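Local coordinates for hypothetical protein Atu0492 (Agrobacterium tumefaciens, PDB 2GMY) that is of unknown function but, as a member of the AhpD-like carboxymuconolactone decarboxylase family, may serve in antioxidant defence, at residues L40-I45 with G128-W133; R86-W91 with V121-A126. All coordinates share one frame; numbering follows the deposited sequence.

Contact 1: residues L40-I45 with G128-W133; sequences LRASII and GAINTW
Ile130, on helix 117-139, reaches across to Ala42 and Ser43 on helix 32-45. At its CB the side chain forks. The short branch, CG2, lies between the backbone N and the carbonyl carbon and meets the methyl of Ala42, with CG2 of Ile130 3.5 Å from CB of Ala42. The long branch leaves with CG1 opposite the backbone N (chi1 -175°), a course that carries it to Ser43: CG1 and CD1 of Ile130 each lie 3.5 Å from OG of Ser43. The hydroxyl therefore rests on a hydrocarbon surface, while it is hydrogen-bonded to Lys39 O one turn back and to the side-chain amide of Asn134. Asn131 adds a looser touch, its ND2 4.2 Å from CB of Ala42. That buried amide is held by Ile127 O and Thr96 OG1 at ND2, and by Asn46 and Arg135 at OD1. With small residues facing Ile130, the axes of the two short segments approach to 9.3 Å and cross at -40°, both running broadly the same way. Cys51 and His55 match the Cys-x-x-Cys-x-x-x-His motif of AhpD relatives, so this junction of the all-helical fold probably borders the active-site region. Helix 49-61 packs on Ser43 and Ile130 through His55, with Cys51 and Val52 also against Ser43, and helix 83-96 presents Thr96 to Ala42. A second subunit packs on Asn131 and Thr132.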
ATOM      1  N   LEU A  40      21.674  -5.467   8.096  1.00 11.04           N
ATOM      2  CA  LEU A  40      20.690  -6.481   8.477  1.00 11.51           C
ATOM      3  C   LEU A  40      19.281  -5.929   8.313  1.00 11.57           C
ATOM      4  O   LEU A  40      18.420  -6.568   7.694  1.00 11.70           O
ATOM      5  CB  LEU A  40      20.936  -6.975   9.909  1.00 12.38           C
ATOM      6  CG  LEU A  40      19.949  -8.023  10.441  1.00 12.36           C
ATOM      7  CD1 LEU A  40      19.862  -9.251   9.527  1.00 13.21           C
ATOM      8  CD2 LEU A  40      20.364  -8.417  11.838  1.00 13.31           C
ATOM      9  N   ARG A  41      19.048  -4.730   8.829  1.00 10.91           N
ATOM     10  CA  ARG A  41      17.688  -4.168   8.762  1.00 10.89           C
ATOM     11  C   ARG A  41      17.210  -3.934   7.327  1.00 10.86           C
ATOM     12  O   ARG A  41      16.093  -4.346   6.971  1.00 11.12           O
ATOM     13  CB  ARG A  41      17.563  -2.885   9.594  1.00 11.03           C
ATOM     14  CG  ARG A  41      16.172  -2.251   9.540  1.00 11.50           C
ATOM     15  CD  ARG A  41      15.063  -3.169  10.061  1.00 11.92           C
ATOM     16  NE  ARG A  41      13.774  -2.523   9.795  1.00 12.65           N
ATOM     17  CZ  ARG A  41      12.599  -3.134   9.885  1.00 13.67           C
ATOM     18  NH1 ARG A  41      12.528  -4.415  10.268  1.00 13.59           N
ATOM     19  NH2 ARG A  41      11.492  -2.452   9.600  1.00 13.65           N
ATOM     20  N   ALA A  42      18.054  -3.316   6.493  1.00 10.31           N
ATOM     21  CA  ALA A  42      17.668  -3.059   5.102  1.00 10.42           C
ATOM     22  C   ALA A  42      17.401  -4.371   4.369  1.00 10.08           C
ATOM     23  O   ALA A  42      16.452  -4.479   3.584  1.00 11.26           O
ATOM     24  CB  ALA A  42      18.728  -2.222   4.383  1.00 11.47           C
ATOM     25  N   SER A  43      18.242  -5.373   4.640  1.00 10.24           N
ATOM     26  CA  SER A  43      18.062  -6.682   4.006  1.00 10.95           C
ATOM     27  C   SER A  43      16.731  -7.343   4.381  1.00 11.54           C
ATOM     28  O   SER A  43      16.072  -7.950   3.529  1.00 11.55           O
ATOM     29  CB  SER A  43      19.239  -7.602   4.340  1.00 11.09           C
ATOM     30  OG  SER A  43      20.441  -7.054   3.823  1.00 11.94           O
ATOM     31  N   ILE A  44      16.330  -7.211   5.644  1.00 11.32           N
ATOM     32  CA  ILE A  44      15.034  -7.730   6.070  1.00 11.67           C
ATOM     33  C   ILE A  44      13.913  -7.003   5.301  1.00 11.60           C
ATOM     34  O   ILE A  44      13.006  -7.642   4.738  1.00 12.13           O
ATOM     35  CB  ILE A  44      14.851  -7.601   7.580  1.00 11.99           C
ATOM     36  CG1 ILE A  44      15.802  -8.562   8.303  1.00 11.84           C
ATOM     37  CG2 ILE A  44      13.414  -7.921   7.983  1.00 11.22           C
ATOM     38  CD1 ILE A  44      15.987  -8.239   9.796  1.00 14.21           C
ATOM     39  N   ILE A  45      13.973  -5.676   5.261  1.00 11.44           N
ATOM     40  CA  ILE A  45      12.919  -4.910   4.580  1.00 11.27           C
ATOM     41  C   ILE A  45      12.794  -5.352   3.136  1.00 11.73           C
ATOM     42  O   ILE A  45      11.682  -5.534   2.603  1.00 11.79           O
ATOM     43  CB  ILE A  45      13.220  -3.407   4.631  1.00 11.25           C
ATOM     44  CG1 ILE A  45      13.138  -2.910   6.075  1.00 11.64           C
ATOM     45  CG2 ILE A  45      12.263  -2.635   3.727  1.00 11.90           C
ATOM     46  CD1 ILE A  45      13.631  -1.490   6.260  1.00 13.32           C
ATOM     47  N   GLY A 128      22.529   3.019   0.994  1.00 11.39           N
ATOM     48  CA  GLY A 128      22.507   2.876  -0.470  1.00 11.40           C
ATOM     49  C   GLY A 128      23.209   1.596  -0.912  1.00 11.36           C
ATOM     50  O   GLY A 128      22.678   0.848  -1.760  1.00 12.06           O
ATOM     51  N   ALA A 129      24.390   1.338  -0.340  1.00 11.77           N
ATOM     52  CA  ALA A 129      25.181   0.162  -0.699  1.00 11.50           C
ATOM     53  C   ALA A 129      24.430  -1.151  -0.445  1.00 11.97           C
ATOM     54  O   ALA A 129      24.363  -2.009  -1.327  1.00 12.28           O
ATOM     55  CB  ALA A 129      26.529   0.174   0.017  1.00 12.43           C
ATOM     56  N   ILE A 130      23.830  -1.309   0.733  1.00 12.04           N
ATOM     57  CA  ILE A 130      23.126  -2.567   0.996  1.00 12.15           C
ATOM     58  C   ILE A 130      21.900  -2.661   0.095  1.00 11.89           C
ATOM     59  O   ILE A 130      21.552  -3.737  -0.376  1.00 12.11           O
ATOM     60  CB  ILE A 130      22.785  -2.773   2.501  1.00 12.36           C
ATOM     61  CG1 ILE A 130      22.157  -4.158   2.732  1.00 11.44           C
ATOM     62  CG2 ILE A 130      21.952  -1.627   3.040  1.00 11.38           C
ATOM     63  CD1 ILE A 130      23.069  -5.346   2.314  1.00 14.18           C
ATOM     64  N   ASN A 131      21.272  -1.520  -0.185  1.00 11.90           N
ATOM     65  CA  ASN A 131      20.116  -1.538  -1.074  1.00 11.57           C
ATOM     66  C   ASN A 131      20.486  -2.021  -2.488  1.00 11.63           C
ATOM     67  O   ASN A 131      19.671  -2.644  -3.179  1.00 12.17           O
ATOM     68  CB  ASN A 131      19.426  -0.174  -1.095  1.00 12.14           C
ATOM     69  CG  ASN A 131      18.331  -0.093  -0.058  1.00 11.32           C
ATOM     70  OD1 ASN A 131      17.188  -0.481  -0.309  1.00 11.29           O
ATOM     71  ND2 ASN A 131      18.682   0.371   1.137  1.00 11.17           N
ATOM     72  N   THR A 132      21.732  -1.757  -2.890  1.00 11.67           N
ATOM     73  CA  THR A 132      22.257  -2.259  -4.154  1.00 12.50           C
ATOM     74  C   THR A 132      22.495  -3.774  -4.070  1.00 12.47           C
ATOM     75  O   THR A 132      22.030  -4.529  -4.933  1.00 12.21           O
ATOM     76  CB  THR A 132      23.517  -1.486  -4.571  1.00 13.20           C
ATOM     77  OG1 THR A 132      23.128  -0.151  -4.944  1.00 13.76           O
ATOM     78  CG2 THR A 132      24.192  -2.148  -5.776  1.00 14.10           C
ATOM     79  N   TRP A 133      23.206  -4.228  -3.042  1.00 12.89           N
ATOM     80  CA  TRP A 133      23.426  -5.675  -2.886  1.00 13.82           C
ATOM     81  C   TRP A 133      22.101  -6.438  -2.826  1.00 13.45           C
ATOM     82  O   TRP A 133      21.960  -7.496  -3.444  1.00 13.65           O
ATOM     83  CB  TRP A 133      24.239  -5.989  -1.632  1.00 15.42           C
ATOM     84  CG  TRP A 133      25.689  -5.656  -1.717  1.00 17.36           C
ATOM     85  CD1 TRP A 133      26.367  -4.753  -0.947  1.00 18.93           C
ATOM     86  CD2 TRP A 133      26.659  -6.246  -2.595  1.00 19.53           C
ATOM     87  NE1 TRP A 133      27.702  -4.739  -1.300  1.00 19.79           N
ATOM     88  CE2 TRP A 133      27.905  -5.644  -2.310  1.00 20.16           C
ATOM     89  CE3 TRP A 133      26.593  -7.224  -3.600  1.00 20.38           C
ATOM     90  CZ2 TRP A 133      29.092  -5.991  -2.997  1.00 19.60           C
ATOM     91  CZ3 TRP A 133      27.764  -7.566  -4.287  1.00 19.56           C
ATOM     92  CH2 TRP A 133      28.996  -6.948  -3.981  1.00 19.41           C
TER

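Contact 2: residues R86-W91 with V121-A126; sequences RALLGW and VKITVA
Trp91 turns the edge of its indole, not a face, toward Thr124. Its CG stands opposite the backbone N (chi1 -170°), which extends the ring across the gap, and NE1 of Trp91 donates to OG1 of Thr124 at 3.0 Å. The bond is almost straight, at 172°, and the oxygen lies only 5° out of the ring plane. Thr124 OG1 is also bonded to Ile120 O one turn back, so two bonds grip this buried hydroxyl. Next to the polar link, CG2 of Ile123 sits near the plane of the indole at its edge, 3.9 Å from CD1 of Trp91. The same methyl takes the tip of Leu88 at 3.5 Å, CD1 of Leu88 to CG2 of Ile123, the two side chains meeting at a slant. The length of Trp91 and Leu88 lets them bridge segment axes 11.5 Å apart, tying helix 83-96 to the long helix 117-139 of the AhpD-like fold. Around them, Phe108 meets the Trp91 ring at a tilt and Leu111 joins it from helix 105-114, Phe34 and Leu37 of helix 32-45 pack on Leu88, and a second subunit brings Phe140 against Thr124 and Gly139 against Trp91.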
ATOM      1  N   ARG A  86      17.768   3.092  17.778  1.00 12.10           N
ATOM      2  CA  ARG A  86      16.425   3.401  17.280  1.00 12.87           C
ATOM      3  C   ARG A  86      16.405   4.545  16.283  1.00 12.65           C
ATOM      4  O   ARG A  86      15.653   4.513  15.305  1.00 12.70           O
ATOM      5  CB  ARG A  86      15.442   3.699  18.414  1.00 12.99           C
ATOM      6  CG  ARG A  86      15.193   2.503  19.284  1.00 13.92           C
ATOM      7  CD  ARG A  86      14.182   2.827  20.381  1.00 14.85           C
ATOM      8  NE  ARG A  86      12.824   2.960  19.847  1.00 15.18           N
ATOM      9  CZ  ARG A  86      12.039   1.932  19.519  1.00 14.61           C
ATOM     10  NH1 ARG A  86      12.456   0.676  19.679  1.00 15.42           N
ATOM     11  NH2 ARG A  86      10.830   2.165  19.020  1.00 16.53           N
ATOM     12  N   ALA A  87      17.233   5.557  16.532  1.00 12.37           N
ATOM     13  CA  ALA A  87      17.325   6.698  15.634  1.00 13.04           C
ATOM     14  C   ALA A  87      17.846   6.221  14.283  1.00 12.66           C
ATOM     15  O   ALA A  87      17.322   6.575  13.231  1.00 13.21           O
ATOM     16  CB  ALA A  87      18.248   7.733  16.226  1.00 13.61           C
ATOM     17  N   LEU A  88      18.875   5.388  14.319  1.00 12.37           N
ATOM     18  CA  LEU A  88      19.451   4.849  13.097  1.00 12.13           C
ATOM     19  C   LEU A  88      18.443   3.959  12.358  1.00 11.91           C
ATOM     20  O   LEU A  88      18.248   4.112  11.161  1.00 12.57           O
ATOM     21  CB  LEU A  88      20.729   4.071  13.427  1.00 12.04           C
ATOM     22  CG  LEU A  88      21.493   3.427  12.269  1.00 13.07           C
ATOM     23  CD1 LEU A  88      21.761   4.415  11.133  1.00 15.08           C
ATOM     24  CD2 LEU A  88      22.800   2.808  12.785  1.00 13.34           C
ATOM     25  N   LEU A  89      17.787   3.055  13.087  1.00 11.38           N
ATOM     26  CA  LEU A  89      16.782   2.149  12.491  1.00 11.35           C
ATOM     27  C   LEU A  89      15.661   2.923  11.784  1.00 11.41           C
ATOM     28  O   LEU A  89      15.243   2.563  10.678  1.00 11.77           O
ATOM     29  CB  LEU A  89      16.207   1.218  13.559  1.00 11.85           C
ATOM     30  CG  LEU A  89      17.148   0.085  13.966  1.00 11.84           C
ATOM     31  CD1 LEU A  89      16.815  -0.450  15.353  1.00 12.50           C
ATOM     32  CD2 LEU A  89      17.145  -1.039  12.918  1.00 12.05           C
ATOM     33  N   GLY A  90      15.187   3.998  12.411  1.00 11.73           N
ATOM     34  CA  GLY A  90      14.153   4.844  11.782  1.00 11.70           C
ATOM     35  C   GLY A  90      14.594   5.371  10.424  1.00 11.64           C
ATOM     36  O   GLY A  90      13.796   5.437   9.463  1.00 10.99           O
ATOM     37  N   TRP A  91      15.877   5.727  10.330  1.00 10.64           N
ATOM     38  CA  TRP A  91      16.427   6.266   9.092  1.00 10.61           C
ATOM     39  C   TRP A  91      16.663   5.157   8.076  1.00  9.91           C
ATOM     40  O   TRP A  91      16.369   5.323   6.878  1.00 10.57           O
ATOM     41  CB  TRP A  91      17.726   6.999   9.383  1.00 10.41           C
ATOM     42  CG  TRP A  91      18.282   7.798   8.248  1.00  9.90           C
ATOM     43  CD1 TRP A  91      19.498   7.616   7.638  1.00 11.18           C
ATOM     44  CD2 TRP A  91      17.680   8.932   7.598  1.00 10.83           C
ATOM     45  NE1 TRP A  91      19.692   8.561   6.662  1.00 11.35           N
ATOM     46  CE2 TRP A  91      18.594   9.379   6.610  1.00 10.53           C
ATOM     47  CE3 TRP A  91      16.469   9.611   7.754  1.00 10.09           C
ATOM     48  CZ2 TRP A  91      18.325  10.475   5.776  1.00 11.20           C
ATOM     49  CZ3 TRP A  91      16.204  10.715   6.923  1.00 10.29           C
ATOM     50  CH2 TRP A  91      17.136  11.130   5.955  1.00 11.16           C
ATOM     51  N   VAL A 121      26.240  11.133   6.439  1.00 11.84           N
ATOM     52  CA  VAL A 121      26.588  10.844   5.052  1.00 12.55           C
ATOM     53  C   VAL A 121      27.101   9.418   4.922  1.00 12.25           C
ATOM     54  O   VAL A 121      26.684   8.680   4.018  1.00 12.62           O
ATOM     55  CB  VAL A 121      27.590  11.872   4.477  1.00 12.82           C
ATOM     56  CG1 VAL A 121      27.938  11.524   3.025  1.00 14.08           C
ATOM     57  CG2 VAL A 121      26.988  13.262   4.550  1.00 12.71           C
ATOM     58  N   LYS A 122      27.999   9.016   5.828  1.00 12.42           N
ATOM     59  CA  LYS A 122      28.514   7.627   5.838  1.00 12.27           C
ATOM     60  C   LYS A 122      27.373   6.612   5.981  1.00 11.84           C
ATOM     61  O   LYS A 122      27.294   5.627   5.252  1.00 11.87           O
ATOM     62  CB  LYS A 122      29.532   7.437   6.967  1.00 12.37           C
ATOM     63  CG  LYS A 122      30.777   8.296   6.813  1.00 14.05           C
ATOM     64  CD  LYS A 122      31.718   8.082   7.984  1.00 16.53           C
ATOM     65  CE  LYS A 122      32.999   8.865   7.777  1.00 19.90           C
ATOM     66  NZ  LYS A 122      33.868   8.699   8.971  1.00 22.02           N
ATOM     67  N   ILE A 123      26.478   6.878   6.927  1.00 11.45           N
ATOM     68  CA  ILE A 123      25.302   6.029   7.141  1.00 11.13           C
ATOM     69  C   ILE A 123      24.450   5.901   5.881  1.00 11.48           C
ATOM     70  O   ILE A 123      24.030   4.792   5.510  1.00 11.44           O
ATOM     71  CB  ILE A 123      24.452   6.609   8.284  1.00 10.89           C
ATOM     72  CG1 ILE A 123      25.126   6.331   9.625  1.00 11.06           C
ATOM     73  CG2 ILE A 123      23.016   6.034   8.295  1.00 11.03           C
ATOM     74  CD1 ILE A 123      24.642   7.269  10.713  1.00 13.06           C
ATOM     75  N   THR A 124      24.190   7.035   5.229  1.00 10.90           N
ATOM     76  CA  THR A 124      23.270   7.061   4.097  1.00 11.11           C
ATOM     77  C   THR A 124      23.882   6.374   2.864  1.00 11.34           C
ATOM     78  O   THR A 124      23.192   5.666   2.138  1.00 11.42           O
ATOM     79  CB  THR A 124      22.759   8.492   3.823  1.00 11.91           C
ATOM     80  OG1 THR A 124      22.215   9.040   5.043  1.00 11.59           O
ATOM     81  CG2 THR A 124      21.669   8.475   2.767  1.00 12.33           C
ATOM     82  N   VAL A 125      25.183   6.541   2.657  1.00 11.76           N
ATOM     83  CA  VAL A 125      25.869   5.773   1.611  1.00 12.22           C
ATOM     84  C   VAL A 125      25.819   4.271   1.938  1.00 11.65           C
ATOM     85  O   VAL A 125      25.597   3.444   1.051  1.00 12.18           O
ATOM     86  CB  VAL A 125      27.334   6.262   1.456  1.00 12.50           C
ATOM     87  CG1 VAL A 125      28.128   5.343   0.540  1.00 14.11           C
ATOM     88  CG2 VAL A 125      27.352   7.709   0.922  1.00 12.55           C
ATOM     89  N   ALA A 126      26.016   3.916   3.209  1.00 11.78           N
ATOM     90  CA  ALA A 126      25.927   2.514   3.629  1.00 11.64           C
ATOM     91  C   ALA A 126      24.517   1.945   3.331  1.00 11.87           C
ATOM     92  O   ALA A 126      24.383   0.822   2.839  1.00 11.29           O
ATOM     93  CB  ALA A 126      26.266   2.383   5.107  1.00 12.24           C
TER

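In the fold
Both contacts are buried and share helix 117-139, whose earlier part meets helix 83-96 in contact 2 and whose later part meets helix 32-45 in contact 1. Their centres lie about 11 Å apart; that of contact 1 is about 4 Å from the centre of the folded chain, that of contact 2 about 9 Å. They differ in spacing and chemistry: contact 1 brings its helices closer over small residues and joins them by van der Waals contact, its polar groups being bonded outside the two segments, whereas contact 2 bridges a wider gap with large side chains and a direct hydrogen bond. Arg41 CG touches Leu89 CD2 at 3.7 Å, linking their first segments, and both contacts reach the second subunit.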